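Local coordinates for carboxypeptidase A (Helicoverpa armigera, PDB 1JQG), which is a zinc-dependent procarboxypeptidase of the M14 family that, once activated, probably removes residues from the C-terminal ends of peptide chains, at residues A[240-245]-A[275-280]; A[263-268]-A[361-366]. One frame throughout, in Å; residues are numbered along the deposited sequence.

How the contacts relate
Both contacts lie at the surface of the carboxypeptidase domain, and neither is part of the hydrophobic core. Three of the four segments, 240-245, 263-268 and 275-280, belong to the long loop region between helices 221-228 and 283-294. Contact 1 joins two parts of that region to each other. Contact 2 ties the region to a separate loop, 361-366, which leads into helix 366-373. Contact 1 rests on a cation-pi stack and a water bridge. Contact 2 uses small side chains and one hydroxyl; the side chain of A362 in it is about 10 Å from the zinc ion. The two contacts meet where H275 CD2 packs 3.0 Å from S265 OG.

Contact 1 (A[240-245]-A[275-280]); sequences TGYMAG and HGRSAF
The guanidinium of R277 lies over one face of the Y242 ring. The two planes are 28° apart. R277 CZ sits 4.2 Å from the centroid of the Y242 ring, shifted toward the rim that carries the hydroxyl. R277 NH1 is 3.6 Å from Y242 CZ. This is an offset stack with cation-pi character. Water 1 lies in plane at the edge of the guanidinium. It accepts from R277 NH2 at 2.7 Å and donates to T240 O at 3.2 Å, so the arginine also reaches the backbone of 240-245. The R277 chain is extended from CG to NE (chi2 172° for CD, chi3 -177° for NE) and runs by the Y242 hydroxyl before the guanidinium comes over the ring face. On the way, R277 CG packs 3.5 Å from Y242 CE2. The hydroxyl of Y242 also faces the backbone. R277 N gives a weak hydrogen bond to Y242 OH at 3.3 Å, and G276 CA lies 3.8 Å from that same Y242 OH. Y242 OH is also hydrogen-bonded to E282 OE2, just beyond 275-280; this is its strongest polar partner. F274 meets the Y242 ring edge-to-face. Neither segment has regular secondary structure. The contact is a cation-pi stack that joins two parts of one long surface loop of the zinc carboxypeptidase domain, away from the annotated metal and catalytic residues.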
ATOM      1  N   THR A 240      -7.558  15.771  12.403  1.00 24.61           N
ATOM      2  CA  THR A 240      -7.778  17.239  12.455  1.00 21.66           C
ATOM      3  C   THR A 240      -6.908  17.832  13.548  1.00 26.26           C
ATOM      4  O   THR A 240      -6.057  17.162  14.146  1.00 29.06           O
ATOM      5  CB  THR A 240      -9.237  17.576  12.720  1.00 16.80           C
ATOM      6  OG1 THR A 240      -9.712  16.843  13.852  1.00 27.93           O
ATOM      7  CG2 THR A 240     -10.153  17.187  11.574  1.00 22.06           C
ATOM      8  N   GLY A 241      -7.074  19.138  13.823  1.00 29.17           N
ATOM      9  CA  GLY A 241      -6.316  19.785  14.892  1.00 22.27           C
ATOM     10  C   GLY A 241      -4.892  20.075  14.485  1.00 27.15           C
ATOM     11  O   GLY A 241      -4.029  20.288  15.346  1.00 29.70           O
ATOM     12  N   TYR A 242      -4.586  20.102  13.186  1.00 26.81           N
ATOM     13  CA  TYR A 242      -3.238  20.377  12.715  1.00 23.87           C
ATOM     14  C   TYR A 242      -3.154  21.721  11.986  1.00 27.55           C
ATOM     15  O   TYR A 242      -2.033  22.173  11.809  1.00 25.91           O
ATOM     16  CB  TYR A 242      -2.751  19.342  11.711  1.00 24.50           C
ATOM     17  CG  TYR A 242      -2.189  18.084  12.311  1.00 24.40           C
ATOM     18  CD1 TYR A 242      -2.894  16.892  12.394  1.00 21.50           C
ATOM     19  CD2 TYR A 242      -0.887  18.127  12.819  1.00 22.91           C
ATOM     20  CE1 TYR A 242      -2.286  15.781  12.970  1.00 25.72           C
ATOM     21  CE2 TYR A 242      -0.285  17.015  13.367  1.00 21.45           C
ATOM     22  CZ  TYR A 242      -0.993  15.834  13.450  1.00 23.67           C
ATOM     23  OH  TYR A 242      -0.448  14.685  14.019  1.00 20.04           O
ATOM     24  N   MET A 243      -4.262  22.445  11.865  1.00 29.98           N
ATOM     25  CA  MET A 243      -4.286  23.756  11.235  1.00 27.85           C
ATOM     26  C   MET A 243      -5.562  24.481  11.617  1.00 32.25           C
ATOM     27  O   MET A 243      -6.651  23.920  11.799  1.00 36.37           O
ATOM     28  CB  MET A 243      -4.161  23.620   9.724  1.00 36.18           C
ATOM     29  CG  MET A 243      -4.215  24.913   8.958  1.00 43.89           C
ATOM     30  SD  MET A 243      -4.076  24.704   7.180  1.00 44.76           S
ATOM     31  CE  MET A 243      -2.265  24.754   7.152  1.00 45.27           C
ATOM     32  N   ALA A 244      -5.492  25.801  11.656  1.00 35.03           N
ATOM     33  CA  ALA A 244      -6.614  26.678  11.971  1.00 34.49           C
ATOM     34  C   ALA A 244      -7.797  26.513  11.051  1.00 34.42           C
ATOM     35  O   ALA A 244      -7.675  26.612   9.821  1.00 32.14           O
ATOM     36  CB  ALA A 244      -6.097  28.119  11.864  1.00 34.65           C
ATOM     37  N   GLY A 245      -8.934  26.121  11.611  1.00 38.63           N
ATOM     38  CA  GLY A 245     -10.133  25.890  10.799  1.00 39.80           C
ATOM     39  C   GLY A 245     -10.039  24.604   9.992  1.00 39.46           C
ATOM     40  O   GLY A 245     -10.890  24.271   9.179  1.00 35.42           O
ATOM     41  N   HIS A 275       4.400  14.164   8.057  1.00 25.11           N
ATOM     42  CA  HIS A 275       4.800  13.146   9.004  1.00 25.32           C
ATOM     43  C   HIS A 275       4.001  13.185  10.298  1.00 27.52           C
ATOM     44  O   HIS A 275       4.183  12.272  11.126  1.00 24.99           O
ATOM     45  CB  HIS A 275       6.316  13.216   9.245  1.00 17.48           C
ATOM     46  CG  HIS A 275       6.867  14.553   9.589  1.00 25.91           C
ATOM     47  ND1 HIS A 275       6.231  15.391  10.499  1.00 23.74           N
ATOM     48  CD2 HIS A 275       8.006  15.193   9.190  1.00 20.75           C
ATOM     49  CE1 HIS A 275       6.958  16.498  10.598  1.00 29.20           C
ATOM     50  NE2 HIS A 275       8.029  16.392   9.826  1.00 22.47           N
ATOM     51  N   GLY A 276       3.253  14.263  10.564  1.00 27.88           N
ATOM     52  CA  GLY A 276       2.634  14.420  11.890  1.00 28.02           C
ATOM     53  C   GLY A 276       3.434  15.135  12.982  1.00 28.33           C
ATOM     54  O   GLY A 276       4.516  15.643  12.719  1.00 26.99           O
ATOM     55  N   ARG A 277       2.853  15.204  14.176  1.00 32.34           N
ATOM     56  CA  ARG A 277       3.434  15.829  15.344  1.00 35.82           C
ATOM     57  C   ARG A 277       4.730  15.116  15.753  1.00 34.89           C
ATOM     58  O   ARG A 277       5.704  15.796  16.088  1.00 37.70           O
ATOM     59  CB  ARG A 277       2.471  15.780  16.545  1.00 34.23           C
ATOM     60  CG  ARG A 277       1.274  16.692  16.438  1.00 45.02           C
ATOM     61  CD  ARG A 277       0.300  16.407  17.573  1.00 45.89           C
ATOM     62  NE  ARG A 277      -0.912  17.223  17.450  1.00 56.37           N
ATOM     63  CZ  ARG A 277      -2.086  16.724  17.078  1.00 53.47           C
ATOM     64  NH1 ARG A 277      -2.115  15.422  16.831  1.00 55.57           N
ATOM     65  NH2 ARG A 277      -3.176  17.469  16.989  1.00 54.79           N
ATOM     66  N   SER A 278       4.686  13.804  15.799  1.00 31.98           N
ATOM     67  CA  SER A 278       5.772  12.955  16.208  1.00 31.18           C
ATOM     68  C   SER A 278       5.545  11.526  15.677  1.00 30.92           C
ATOM     69  O   SER A 278       4.614  11.274  14.921  1.00 26.54           O
ATOM     70  CB  SER A 278       5.897  12.843  17.738  1.00 26.90           C
ATOM     71  OG  SER A 278       4.705  12.193  18.175  1.00 30.05           O
ATOM     72  N   ALA A 279       6.495  10.637  15.980  1.00 31.05           N
ATOM     73  CA  ALA A 279       6.394   9.246  15.565  1.00 27.14           C
ATOM     74  C   ALA A 279       5.224   8.579  16.292  1.00 22.64           C
ATOM     75  O   ALA A 279       5.111   8.733  17.505  1.00 21.78           O
ATOM     76  CB  ALA A 279       7.717   8.555  15.886  1.00 22.82           C
ATOM     77  N   PHE A 280       4.381   7.887  15.561  1.00 19.48           N
ATOM     78  CA  PHE A 280       3.208   7.236  16.103  1.00 18.89           C
ATOM     79  C   PHE A 280       2.268   8.213  16.804  1.00 22.26           C
ATOM     80  O   PHE A 280       1.571   7.919  17.784  1.00 22.99           O
ATOM     81  CB  PHE A 280       3.607   6.115  17.048  1.00 15.90           C
ATOM     82  CG  PHE A 280       4.439   5.038  16.403  1.00 18.18           C
ATOM     83  CD1 PHE A 280       5.787   4.932  16.700  1.00 23.13           C
ATOM     84  CD2 PHE A 280       3.897   4.162  15.495  1.00 15.99           C
ATOM     85  CE1 PHE A 280       6.564   3.958  16.111  1.00 26.39           C
ATOM     86  CE2 PHE A 280       4.675   3.185  14.911  1.00 21.00           C
ATOM     87  CZ  PHE A 280       6.017   3.073  15.204  1.00 18.81           C
TER
HETATM   88  O   HOH W   1      -5.030  15.515  16.645  1.00 46.21           O

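Contact 2 (A[263-268]-A[361-366]); sequences TASSSS and AASGGA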
ATOM      1  N   THR A 263      12.983  12.663   9.012  1.00 41.09           N
ATOM      2  CA  THR A 263      14.238  12.973   8.329  1.00 41.02           C
ATOM      3  C   THR A 263      14.016  13.128   6.832  1.00 40.59           C
ATOM      4  O   THR A 263      14.743  13.850   6.162  1.00 40.15           O
ATOM      5  CB  THR A 263      15.327  11.924   8.585  1.00 40.75           C
ATOM      6  OG1 THR A 263      14.825  10.659   8.138  1.00 45.96           O
ATOM      7  CG2 THR A 263      15.705  11.932  10.053  1.00 37.12           C
ATOM      8  N   ALA A 264      12.989  12.445   6.312  1.00 41.30           N
ATOM      9  CA  ALA A 264      12.728  12.527   4.867  1.00 41.57           C
ATOM     10  C   ALA A 264      11.237  12.617   4.569  1.00 40.07           C
ATOM     11  O   ALA A 264      10.690  11.839   3.787  1.00 40.97           O
ATOM     12  CB  ALA A 264      13.398  11.361   4.155  1.00 33.15           C
ATOM     13  N   SER A 265      10.580  13.626   5.114  1.00 40.57           N
ATOM     14  CA  SER A 265       9.160  13.857   4.954  1.00 41.48           C
ATOM     15  C   SER A 265       8.801  15.328   5.135  1.00 42.07           C
ATOM     16  O   SER A 265       9.667  16.129   5.461  1.00 45.81           O
ATOM     17  CB  SER A 265       8.378  12.998   5.955  1.00 43.48           C
ATOM     18  OG  SER A 265       9.009  13.135   7.228  1.00 41.50           O
ATOM     19  N   SER A 266       7.580  15.712   4.799  1.00 40.50           N
ATOM     20  CA  SER A 266       7.116  17.071   4.833  1.00 39.54           C
ATOM     21  C   SER A 266       6.686  17.550   6.216  1.00 39.72           C
ATOM     22  O   SER A 266       6.125  16.836   7.052  1.00 37.52           O
ATOM     23  CB  SER A 266       5.914  17.281   3.884  1.00 41.63           C
ATOM     24  OG  SER A 266       5.543  18.649   4.150  1.00 43.96           O
ATOM     25  N   SER A 267       6.787  18.857   6.422  1.00 39.34           N
ATOM     26  CA  SER A 267       6.505  19.482   7.697  1.00 40.66           C
ATOM     27  C   SER A 267       5.227  20.291   7.619  1.00 40.19           C
ATOM     28  O   SER A 267       4.776  20.839   8.615  1.00 42.01           O
ATOM     29  CB  SER A 267       7.663  20.385   8.118  1.00 37.14           C
ATOM     30  OG  SER A 267       8.721  19.482   8.452  1.00 50.23           O
ATOM     31  N   SER A 268       4.633  20.310   6.441  1.00 39.71           N
ATOM     32  CA  SER A 268       3.373  21.018   6.200  1.00 36.52           C
ATOM     33  C   SER A 268       2.221  20.029   6.199  1.00 33.20           C
ATOM     34  O   SER A 268       2.290  18.961   5.597  1.00 33.47           O
ATOM     35  CB  SER A 268       3.432  21.735   4.848  1.00 33.66           C
ATOM     36  OG  SER A 268       2.236  22.464   4.574  1.00 47.55           O
ATOM     37  N   ALA A 361      14.454   9.086  -1.374  1.00 36.30           N
ATOM     38  CA  ALA A 361      14.612   9.080   0.084  1.00 36.75           C
ATOM     39  C   ALA A 361      13.262   9.164   0.782  1.00 33.42           C
ATOM     40  O   ALA A 361      12.431   9.986   0.463  1.00 37.14           O
ATOM     41  CB  ALA A 361      15.596  10.157   0.520  1.00 34.78           C
ATOM     42  N   ALA A 362      13.061   8.314   1.767  1.00 32.10           N
ATOM     43  CA  ALA A 362      11.820   8.249   2.535  1.00 32.76           C
ATOM     44  C   ALA A 362      12.112   7.767   3.953  1.00 33.12           C
ATOM     45  O   ALA A 362      12.982   6.944   4.178  1.00 37.78           O
ATOM     46  CB  ALA A 362      10.794   7.306   1.919  1.00 23.95           C
ATOM     47  N   SER A 363      11.358   8.246   4.914  1.00 35.64           N
ATOM     48  CA  SER A 363      11.491   7.851   6.301  1.00 36.77           C
ATOM     49  C   SER A 363      10.133   7.662   6.961  1.00 34.55           C
ATOM     50  O   SER A 363       9.126   8.078   6.391  1.00 29.96           O
ATOM     51  CB  SER A 363      12.280   8.896   7.103  1.00 37.59           C
ATOM     52  OG  SER A 363      11.605  10.150   6.959  1.00 44.47           O
ATOM     53  N   GLY A 364      10.155   6.993   8.130  1.00 32.19           N
ATOM     54  CA  GLY A 364       8.874   6.777   8.819  1.00 30.05           C
ATOM     55  C   GLY A 364       8.044   5.666   8.191  1.00 26.36           C
ATOM     56  O   GLY A 364       6.852   5.611   8.488  1.00 26.60           O
ATOM     57  N   GLY A 365       8.622   4.816   7.364  1.00 23.54           N
ATOM     58  CA  GLY A 365       7.880   3.782   6.689  1.00 22.04           C
ATOM     59  C   GLY A 365       7.625   2.601   7.607  1.00 22.86           C
ATOM     60  O   GLY A 365       8.363   2.273   8.532  1.00 24.02           O
ATOM     61  N   ALA A 366       6.518   1.923   7.361  1.00 25.49           N
ATOM     62  CA  ALA A 366       6.072   0.787   8.163  1.00 22.06           C
ATOM     63  C   ALA A 366       7.028  -0.385   8.066  1.00 21.04           C
ATOM     64  O   ALA A 366       7.485  -0.929   9.071  1.00 27.10           O
ATOM     65  CB  ALA A 366       4.692   0.374   7.667  1.00 26.59           C
TER
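The hydroxyl of S363 meets the backbone of A264. A264 N donates to S363 OG at 2.8 Å, with an N-H...O angle of 140°, so the bond is short but bent. S363 OG sits between its own backbone N and carbonyl carbon (chi1 57°), and from there it meets the amide of A264. S363 OG also lies 3.5 Å from A264 CB. The S363 side chain is therefore used twice, as an acceptor and as a packing surface. The methyl of A264 points toward 361-366 and rests against its backbone. A264 CB is 3.8 Å from A362 C and 4.0 Å from A361 C. The methyls of A264 and A361 are the apolar pair of the contact, 4.4 Å apart CB to CB. On the threonine side, T263 OG1 comes within 3.3 Å of S363 CB. S265 OG stands farther off, 4.0 Å from S363 OG.

Other residues position these groups. T263 OG1 is hydrogen-bonded to N260 O, earlier in the same loop. G364, next to S363, makes backbone hydrogen bonds with F257 and M259, which tie 361-366 to that loop a second time. G365 is the N-cap residue of helix 366-373.

The side chain of A362 points away from 263-268 and is about 10 Å from the zinc ion and from the side chain of E382, the predicted proton donor/acceptor. The contact joins two loops in the neighbourhood of the metal site, though none of its residues is a zinc ligand. Its chemistry is that of small neutral groups: a single backbone-to-hydroxyl bond with the A264 methyl packed beside it, and no salt bridge between the segments. The two backbones are thus linked without any charge, and the contact depends on the close fit of small groups.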